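SufC protein (Thermus thermophilus, PDB 2D2E) is an atypical cytoplasmic ABC-type ATPase that binds and hydrolyses ATP, probably to drive assembly of iron-sulfur clusters by the Suf system. Local coordinates at residues Thr96-Lys108 with Arg151-Thr163. Residues are numbered along the deposited sequence; the frame is centred on the assembly and turned at random. Where two conformers were deposited one is given.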
loop_
_atom_site.group_PDB
_atom_site.type_symbol
_atom_site.label_atom_id
_atom_site.label_comp_id
_atom_site.label_asym_id
_atom_site.label_seq_id
_atom_site.Cartn_x
_atom_site.Cartn_y
_atom_site.Cartn_z
ATOM N N THR A 96 -1.518 -22.802 -8.544
ATOM C CA THR A 96 -2.083 -21.834 -9.479
ATOM C C THR A 96 -2.426 -20.526 -8.762
ATOM O O THR A 96 -2.675 -20.503 -7.557
ATOM C CB THR A 96 -3.370 -22.350 -10.110
ATOM O OG1 THR A 96 -4.324 -22.640 -9.074
ATOM C CG2 THR A 96 -3.097 -23.625 -10.923
ATOM N N ILE A 97 -2.419 -19.433 -9.511
ATOM C CA ILE A 97 -2.799 -18.151 -8.932
ATOM C C ILE A 97 -4.235 -18.251 -8.404
ATOM O O ILE A 97 -4.554 -17.697 -7.345
ATOM C CB ILE A 97 -2.674 -17.023 -9.991
ATOM C CG1 ILE A 97 -1.189 -16.783 -10.278
ATOM C CG2 ILE A 97 -3.306 -15.739 -9.502
ATOM C CD1 ILE A 97 -0.922 -15.819 -11.386
ATOM N N ALA A 98 -5.106 -18.973 -9.110
ATOM C CA ALA A 98 -6.486 -19.109 -8.643
ATOM C C ALA A 98 -6.549 -19.752 -7.246
ATOM O O ALA A 98 -7.238 -19.240 -6.351
ATOM C CB ALA A 98 -7.322 -19.927 -9.648
ATOM N N ASN A 99 -5.841 -20.867 -7.056
ATOM C CA ASN A 99 -5.838 -21.544 -5.750
ATOM C C ASN A 99 -5.269 -20.627 -4.665
ATOM O O ASN A 99 -5.753 -20.602 -3.537
ATOM C CB ASN A 99 -4.972 -22.813 -5.788
ATOM C CG ASN A 99 -5.714 -24.027 -6.317
ATOM O OD1 ASN A 99 -5.098 -24.988 -6.797
ATOM N ND2 ASN A 99 -7.023 -24.003 -6.221
ATOM N N PHE A 100 -4.205 -19.907 -5.006
ATOM C CA PHE A 100 -3.573 -19.006 -4.059
ATOM C C PHE A 100 -4.520 -17.890 -3.655
ATOM O O PHE A 100 -4.601 -17.523 -2.477
ATOM C CB PHE A 100 -2.304 -18.407 -4.660
ATOM C CG PHE A 100 -1.596 -17.469 -3.737
ATOM C CD1 PHE A 100 -1.032 -17.939 -2.558
ATOM C CD2 PHE A 100 -1.534 -16.108 -4.017
ATOM C CE1 PHE A 100 -0.416 -17.066 -1.663
ATOM C CE2 PHE A 100 -0.917 -15.229 -3.127
ATOM C CZ PHE A 100 -0.362 -15.709 -1.955
ATOM N N LEU A 101 -5.248 -17.347 -4.626
ATOM C CA LEU A 101 -6.180 -16.272 -4.327
ATOM C C LEU A 101 -7.309 -16.753 -3.429
ATOM O O LEU A 101 -7.774 -16.017 -2.554
ATOM C CB LEU A 101 -6.760 -15.688 -5.619
ATOM C CG LEU A 101 -6.418 -14.225 -5.908
ATOM C CD1 LEU A 101 -6.923 -13.345 -4.769
ATOM C CD2 LEU A 101 -4.924 -14.067 -6.067
ATOM N N ARG A 102 -7.744 -17.993 -3.634
ATOM C CA ARG A 102 -8.827 -18.535 -2.823
ATOM C C ARG A 102 -8.326 -18.692 -1.392
ATOM O O ARG A 102 -9.044 -18.379 -0.442
ATOM C CB ARG A 102 -9.286 -19.879 -3.369
ATOM C CG ARG A 102 -10.655 -20.307 -2.846
ATOM C CD ARG A 102 -11.193 -21.392 -3.719
ATOM N NE ARG A 102 -12.408 -21.990 -3.189
ATOM C CZ ARG A 102 -12.889 -23.146 -3.629
ATOM N NH1 ARG A 102 -12.256 -23.796 -4.599
ATOM N NH2 ARG A 102 -13.983 -23.665 -3.087
ATOM N N LEU A 103 -7.088 -19.162 -1.253
ATOM C CA LEU A 103 -6.481 -19.310 0.064
ATOM C C LEU A 103 -6.390 -17.941 0.741
ATOM O O LEU A 103 -6.700 -17.814 1.932
ATOM C CB LEU A 103 -5.072 -19.917 -0.054
ATOM C CG LEU A 103 -4.260 -20.044 1.246
ATOM C CD1 LEU A 103 -5.075 -20.818 2.254
ATOM C CD2 LEU A 103 -2.952 -20.773 1.003
ATOM N N ALA A 104 -5.963 -16.925 -0.013
ATOM C CA ALA A 104 -5.836 -15.573 0.527
ATOM C C ALA A 104 -7.179 -15.009 0.952
ATOM O O ALA A 104 -7.276 -14.371 1.989
ATOM C CB ALA A 104 -5.186 -14.630 -0.509
ATOM N N LEU A 105 -8.212 -15.217 0.135
ATOM C CA LEU A 105 -9.524 -14.693 0.474
ATOM C C LEU A 105 -10.116 -15.413 1.687
ATOM O O LEU A 105 -10.724 -14.769 2.539
ATOM C CB LEU A 105 -10.467 -14.804 -0.730
ATOM C CG LEU A 105 -11.869 -14.220 -0.610
ATOM C CD1 LEU A 105 -11.790 -12.695 -0.493
ATOM C CD2 LEU A 105 -12.688 -14.640 -1.838
ATOM N N GLN A 106 -9.923 -16.732 1.777
ATOM C CA GLN A 106 -10.446 -17.519 2.914
ATOM C C GLN A 106 -9.755 -17.124 4.218
ATOM O O GLN A 106 -10.377 -17.118 5.282
ATOM C CB GLN A 106 -10.258 -19.021 2.665
ATOM C CG GLN A 106 -11.185 -19.550 1.579
ATOM C CD GLN A 106 -11.148 -21.062 1.412
ATOM O OE1 GLN A 106 -10.238 -21.756 1.904
ATOM N NE2 GLN A 106 -12.126 -21.581 0.698
ATOM N N ALA A 107 -8.474 -16.796 4.130
ATOM C CA ALA A 107 -7.719 -16.373 5.310
ATOM C C ALA A 107 -8.246 -15.020 5.793
ATOM O O ALA A 107 -8.451 -14.804 7.000
ATOM C CB ALA A 107 -6.222 -16.269 4.969
ATOM N N LYS A 108 -8.482 -14.111 4.848
ATOM C CA LYS A 108 -8.971 -12.779 5.177
ATOM C C LYS A 108 -10.405 -12.797 5.722
ATOM O O LYS A 108 -10.743 -12.030 6.627
ATOM C CB LYS A 108 -8.874 -11.884 3.932
ATOM C CG LYS A 108 -8.981 -10.379 4.184
ATOM C CD LYS A 108 -10.407 -9.884 4.056
ATOM C CE LYS A 108 -10.492 -8.370 4.218
ATOM N NZ LYS A 108 -11.904 -7.905 4.139
ATOM N N ARG A 151 1.773 -8.133 -9.994
ATOM C CA ARG A 151 0.484 -8.499 -10.586
ATOM C C ARG A 151 -0.345 -9.333 -9.625
ATOM O O ARG A 151 -1.549 -9.139 -9.505
ATOM C CB ARG A 151 0.672 -9.289 -11.880
ATOM C CG ARG A 151 1.054 -8.443 -13.079
ATOM C CD ARG A 151 0.839 -9.205 -14.391
ATOM N NE ARG A 151 -0.578 -9.486 -14.642
ATOM C CZ ARG A 151 -1.058 -9.991 -15.779
ATOM N NH1 ARG A 151 -0.239 -10.279 -16.783
ATOM N NH2 ARG A 151 -2.359 -10.206 -15.919
ATOM N N ASN A 152 0.306 -10.287 -8.957
ATOM C CA ASN A 152 -0.372 -11.147 -8.003
ATOM C C ASN A 152 -0.908 -10.342 -6.826
ATOM O O ASN A 152 -1.999 -10.606 -6.334
ATOM C CB ASN A 152 0.583 -12.226 -7.481
ATOM C CG ASN A 152 -0.101 -13.203 -6.543
ATOM O OD1 ASN A 152 -0.649 -12.818 -5.504
ATOM N ND2 ASN A 152 -0.074 -14.480 -6.909
ATOM N N GLU A 153 -0.131 -9.369 -6.359
ATOM C CA GLU A 153 -0.570 -8.543 -5.237
ATOM C C GLU A 153 -1.760 -7.666 -5.631
ATOM O O GLU A 153 -2.646 -7.415 -4.814
ATOM C CB GLU A 153 0.571 -7.649 -4.738
ATOM C CG GLU A 153 1.780 -8.407 -4.215
ATOM C CD GLU A 153 2.814 -7.492 -3.591
ATOM O OE1 GLU A 153 2.973 -6.349 -4.072
ATOM O OE2 GLU A 153 3.475 -7.923 -2.624
ATOM N N ILE A 154 -1.774 -7.195 -6.874
ATOM C CA ILE A 154 -2.877 -6.330 -7.342
ATOM C C ILE A 154 -4.169 -7.137 -7.487
ATOM O O ILE A 154 -5.255 -6.627 -7.253
ATOM C CB ILE A 154 -2.511 -5.615 -8.659
ATOM C CG1 ILE A 154 -1.460 -4.535 -8.372
ATOM C CG2 ILE A 154 -3.755 -5.010 -9.314
ATOM C CD1 ILE A 154 -1.917 -3.491 -7.311
ATOM N N LEU A 155 -4.057 -8.410 -7.872
ATOM C CA LEU A 155 -5.265 -9.220 -7.980
ATOM C C LEU A 155 -5.791 -9.415 -6.551
ATOM O O LEU A 155 -6.997 -9.401 -6.314
ATOM C CB LEU A 155 -4.967 -10.576 -8.655
ATOM C CG LEU A 155 -6.198 -11.449 -8.938
ATOM C CD1 LEU A 155 -7.282 -10.653 -9.670
ATOM C CD2 LEU A 155 -5.769 -12.639 -9.776
ATOM N N GLN A 156 -4.889 -9.568 -5.580
ATOM C CA GLN A 156 -5.334 -9.724 -4.195
ATOM C C GLN A 156 -6.003 -8.425 -3.731
ATOM O O GLN A 156 -6.991 -8.445 -2.997
ATOM C CB GLN A 156 -4.167 -10.020 -3.253
ATOM C CG GLN A 156 -3.571 -11.375 -3.452
ATOM C CD GLN A 156 -2.516 -11.654 -2.416
ATOM O OE1 GLN A 156 -2.800 -11.659 -1.211
ATOM N NE2 GLN A 156 -1.291 -11.863 -2.870
ATOM N N LEU A 157 -5.447 -7.290 -4.136
ATOM C CA LEU A 157 -6.024 -5.997 -3.745
ATOM C C LEU A 157 -7.496 -5.898 -4.136
ATOM O O LEU A 157 -8.329 -5.484 -3.336
ATOM C CB LEU A 157 -5.264 -4.833 -4.408
ATOM C CG LEU A 157 -5.789 -3.415 -4.116
ATOM C CD1 LEU A 157 -5.467 -3.008 -2.655
ATOM C CD2 LEU A 157 -5.134 -2.421 -5.081
ATOM N N LEU A 158 -7.812 -6.268 -5.373
ATOM C CA LEU A 158 -9.193 -6.197 -5.842
ATOM C C LEU A 158 -10.104 -7.259 -5.233
ATOM O O LEU A 158 -11.264 -6.983 -4.912
ATOM C CB LEU A 158 -9.237 -6.307 -7.369
ATOM C CG LEU A 158 -9.121 -4.987 -8.140
ATOM C CD1 LEU A 158 -9.034 -5.281 -9.603
ATOM C CD2 LEU A 158 -10.323 -4.108 -7.878
ATOM N N VAL A 159 -9.587 -8.470 -5.072
ATOM C CA VAL A 159 -10.392 -9.560 -4.517
ATOM C C VAL A 159 -10.659 -9.494 -3.014
ATOM O O VAL A 159 -11.775 -9.801 -2.556
ATOM C CB VAL A 159 -9.743 -10.926 -4.881
ATOM C CG1 VAL A 159 -10.469 -12.076 -4.198
ATOM C CG2 VAL A 159 -9.794 -11.124 -6.416
ATOM N N LEU A 160 -9.648 -9.085 -2.252
ATOM C CA LEU A 160 -9.775 -8.994 -0.799
ATOM C C LEU A 160 -10.576 -7.783 -0.330
ATOM O O LEU A 160 -10.997 -7.728 0.823
ATOM C CB LEU A 160 -8.394 -8.986 -0.141
ATOM C CG LEU A 160 -7.609 -10.300 -0.252
ATOM C CD1 LEU A 160 -6.260 -10.158 0.438
ATOM C CD2 LEU A 160 -8.403 -11.428 0.376
ATOM N N GLU A 161 -10.780 -6.817 -1.219
ATOM C CA GLU A 161 -11.556 -5.622 -0.883
ATOM C C GLU A 161 -11.204 -4.897 0.416
ATOM O O GLU A 161 -12.049 -4.702 1.279
ATOM C CB GLU A 161 -13.046 -5.979 -0.833
ATOM C CG GLU A 161 -13.646 -6.425 -2.142
ATOM C CD GLU A 161 -15.156 -6.453 -2.081
ATOM O OE1 GLU A 161 -15.700 -7.176 -1.219
ATOM O OE2 GLU A 161 -15.789 -5.745 -2.893
ATOM N N PRO A 162 -9.936 -4.508 0.583
ATOM C CA PRO A 162 -9.558 -3.798 1.812
ATOM C C PRO A 162 -10.150 -2.386 1.808
ATOM O O PRO A 162 -10.536 -1.873 0.757
ATOM C CB PRO A 162 -8.039 -3.760 1.727
ATOM C CG PRO A 162 -7.812 -3.667 0.232
ATOM C CD PRO A 162 -8.796 -4.647 -0.336
ATOM N N THR A 163 -10.228 -1.766 2.979
ATOM C CA THR A 163 -10.730 -0.400 3.078
ATOM C C THR A 163 -9.602 0.572 2.835
ATOM O O THR A 163 -9.810 1.617 2.237
ATOM C CB THR A 163 -11.332 -0.151 4.466
ATOM O OG1 THR A 163 -12.425 -1.060 4.655
ATOM C CG2 THR A 163 -11.837 1.263 4.606
HETATM O O HOH W 1 -11.905 -4.949 4.346
#
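Leu160 and Leu105 meet where the two backbones come nearest, CA of Leu105 lying 5.8 Å from CA of Leu160. In one of two modelled conformers, Leu160 CD2 also touches Ala104 O and Leu105 CD1. One turn earlier, Leu101 CD1 sits on Val159 CB at 3.7 Å, while Leu101 CD2 lies against Leu155 and Gln156 CG. Ile97 CG2 extends this apolar row to Leu155 CD2.

Beside it lies a polar patch. Gln156 NE2 donates to Asn152 OD1 (2.9 Å), arriving nearly in line with the C=O. With chi1 at -177°, the Asn152 side chain turns from its own N and carries the amide to Phe100. Asn152 OD1 and Gln156 NE2 both meet the edge of the Phe100 ring at its CE2, each 3.4 Å away. The Gln156 amide stands almost perpendicular to the ring (89°). Gln156 OE1 accepts from Phe86 N, so both ends of this buried amide are bonded. Replacing Asn152 with alanine is likely to leave Gln156 NE2 without this acceptor and open a gap beside Phe100.

The Lys108 end is looser and wetter. Lys108 NZ makes a weak hydrogen bond to Leu160 O at 3.4 Å, and a water links it to Glu161 O.

The helices cross at -44°, probably in the helical subdomain of the ABC ATPase, away from the nucleotide site. Helix 148-160 starts at the end of the signature-like sequence. Phe118 of helix 115-129 touches Leu101, helix 176-189 packs against another side of helix 148-160, and a short turn from Glu161 leads into strand 164-168 at the edge of the mixed sheet.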